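Local structure of arylalkylamine N-Acetyltransferase like 5b (Aedes aegypti, 4FD4) at residues Ala115-Arg120 with Glu124-Val129. The protein probably transfers acetyl or long-chain fatty acyl groups from their coenzyme A thioesters to the amino group of arylalkylamines such as serotonin and dopamine. Sequence-based numbering, arbitrary orientation.
Sequences ADVCGR and EKAYHV
Cys-118 lays its sulfur alongside the backbone of Glu-124 to Ala-126: SG is 3.8 Å from CA of Lys-125 and 4.0 Å from N of Ala-126. What it overlaps is therefore main chain more than side chain, while CB of Ala-126 lies a little farther from SG, at 4.3 Å. The torsion explains this reach, since chi1 of -65° sets SG opposite the carbonyl carbon of Cys-118 and beside its N, directed off the helix toward the other segment. One residue earlier, Val-117 uses a single branch: its CG1, anti to the backbone N (chi1 172°), meets CB of Ala-126 at 4.0 Å. Ala-126 thus receives both apolar side chains on its one methyl. In the GNAT fold, here the short helix 117-121 leads through a brief loop into strand 126-134, the central strand of the mixed sheet, which pairs antiparallel with 71-81 and parallel with 162-167; Val-117 also touches Ser-164 and Cys-118 touches Pro-83. The helix start is marked by Asp-116, whose positive phi breaks helix 99-115 from the next one and whose OD2 takes a weak N-cap bond from N of Gly-119 (3.4 Å, N-H...O 134°). A firmer backbone bond, from N of Arg-120 to O of Asp-116 at 2.9 Å, closes that first turn. CB of Lys-125 points away from the helix, and its side chain packs on Phe-160. A glycerol, probably from the crystallisation liquor, lies beside Cys-118 and makes a weak hydrogen bond with its backbone N.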
loop_
_atom_site.group_PDB
_atom_site.type_symbol
_atom_site.label_atom_id
_atom_site.label_comp_id
_atom_site.label_asym_id
_atom_site.label_seq_id
_atom_site.Cartn_x
_atom_site.Cartn_y
_atom_site.Cartn_z
ATOM N N ALA A 115 -12.149 0.346 -8.211
ATOM C CA ALA A 115 -11.955 1.772 -7.995
ATOM C C ALA A 115 -11.944 2.493 -9.331
ATOM O O ALA A 115 -12.546 3.554 -9.473
ATOM C CB ALA A 115 -10.667 2.034 -7.234
ATOM N N ASP A 116 -11.242 1.919 -10.303
ATOM C CA ASP A 116 -11.167 2.492 -11.647
ATOM C C ASP A 116 -10.812 3.979 -11.614
ATOM O O ASP A 116 -11.458 4.781 -12.280
ATOM C CB ASP A 116 -12.504 2.307 -12.367
ATOM C CG ASP A 116 -12.430 2.673 -13.843
ATOM O OD1 ASP A 116 -13.485 2.999 -14.431
ATOM O OD2 ASP A 116 -11.309 2.651 -14.407
ATOM N N VAL A 117 -9.789 4.347 -10.847
ATOM C CA VAL A 117 -9.420 5.759 -10.703
ATOM C C VAL A 117 -9.222 6.474 -12.045
ATOM O O VAL A 117 -9.793 7.556 -12.283
ATOM C CB VAL A 117 -8.162 5.932 -9.831
ATOM C CG1 VAL A 117 -7.691 7.386 -9.860
ATOM C CG2 VAL A 117 -8.441 5.482 -8.415
ATOM N N CYS A 118 -8.448 5.856 -12.927
ATOM C CA CYS A 118 -8.123 6.479 -14.207
ATOM C C CYS A 118 -9.377 6.754 -15.052
ATOM O O CYS A 118 -9.494 7.808 -15.693
ATOM C CB CYS A 118 -7.130 5.620 -14.979
ATOM S SG CYS A 118 -5.494 5.476 -14.174
ATOM N N GLY A 119 -10.311 5.810 -15.040
ATOM C CA GLY A 119 -11.530 5.947 -15.818
ATOM C C GLY A 119 -12.480 6.962 -15.215
ATOM O O GLY A 119 -13.096 7.757 -15.933
ATOM N N ARG A 120 -12.602 6.933 -13.894
ATOM C CA ARG A 120 -13.494 7.845 -13.203
ATOM C C ARG A 120 -13.052 9.297 -13.328
ATOM O O ARG A 120 -13.889 10.195 -13.415
ATOM C CB ARG A 120 -13.627 7.468 -11.737
ATOM C CG ARG A 120 -14.500 6.249 -11.526
ATOM C CD ARG A 120 -14.794 6.027 -10.068
ATOM N NE ARG A 120 -15.426 4.730 -9.859
ATOM C CZ ARG A 120 -15.688 4.217 -8.662
ATOM N NH1 ARG A 120 -15.371 4.898 -7.569
ATOM N NH2 ARG A 120 -16.265 3.024 -8.560
ATOM N N GLU A 124 -4.593 9.197 -17.668
ATOM C CA GLU A 124 -3.781 8.171 -18.317
ATOM C C GLU A 124 -3.083 7.284 -17.282
ATOM O O GLU A 124 -2.731 6.132 -17.563
ATOM C CB GLU A 124 -2.727 8.819 -19.213
ATOM C CG GLU A 124 -3.287 9.542 -20.429
ATOM C CD GLU A 124 -2.204 10.199 -21.272
ATOM O OE1 GLU A 124 -1.925 9.698 -22.386
ATOM O OE2 GLU A 124 -1.633 11.217 -20.815
ATOM N N LYS A 125 -2.869 7.844 -16.094
ATOM C CA LYS A 125 -2.228 7.130 -14.991
ATOM C C LYS A 125 -2.486 7.861 -13.673
ATOM O O LYS A 125 -2.886 9.030 -13.656
ATOM C CB LYS A 125 -0.717 6.970 -15.238
ATOM C CG LYS A 125 0.055 8.279 -15.303
ATOM C CD LYS A 125 1.575 8.044 -15.351
ATOM C CE LYS A 125 1.930 6.863 -16.268
ATOM N NZ LYS A 125 3.212 7.056 -17.020
ATOM N N ALA A 126 -2.276 7.162 -12.567
ATOM C CA ALA A 126 -2.469 7.750 -11.248
ATOM C C ALA A 126 -1.336 7.260 -10.363
ATOM O O ALA A 126 -0.657 6.297 -10.714
ATOM C CB ALA A 126 -3.812 7.327 -10.681
ATOM N N TYR A 127 -1.135 7.909 -9.222
ATOM C CA TYR A 127 -0.091 7.499 -8.284
ATOM C C TYR A 127 -0.752 6.778 -7.122
ATOM O O TYR A 127 -1.584 7.354 -6.416
ATOM C CB TYR A 127 0.649 8.735 -7.780
ATOM C CG TYR A 127 1.954 8.521 -7.028
ATOM C CD1 TYR A 127 2.018 8.703 -5.652
ATOM C CD2 TYR A 127 3.129 8.222 -7.701
ATOM C CE1 TYR A 127 3.219 8.552 -4.955
ATOM C CE2 TYR A 127 4.339 8.068 -7.017
ATOM C CZ TYR A 127 4.378 8.231 -5.652
ATOM O OH TYR A 127 5.583 8.081 -4.986
ATOM N N HIS A 128 -0.359 5.531 -6.899
ATOM C CA HIS A 128 -1.055 4.689 -5.938
ATOM C C HIS A 128 -0.175 4.321 -4.751
ATOM O O HIS A 128 0.859 3.680 -4.918
ATOM C CB HIS A 128 -1.550 3.425 -6.629
ATOM C CG HIS A 128 -2.462 2.600 -5.783
ATOM N ND1 HIS A 128 -3.760 2.968 -5.515
ATOM C CD2 HIS A 128 -2.266 1.416 -5.150
ATOM C CE1 HIS A 128 -4.328 2.055 -4.752
ATOM N NE2 HIS A 128 -3.439 1.101 -4.513
ATOM N N VAL A 129 -0.574 4.755 -3.560
ATOM C CA VAL A 129 0.114 4.354 -2.349
ATOM C C VAL A 129 -0.258 2.912 -2.024
ATOM O O VAL A 129 -1.419 2.614 -1.717
ATOM C CB VAL A 129 -0.233 5.268 -1.141
ATOM C CG1 VAL A 129 0.548 4.821 0.089
ATOM C CG2 VAL A 129 0.094 6.717 -1.454
#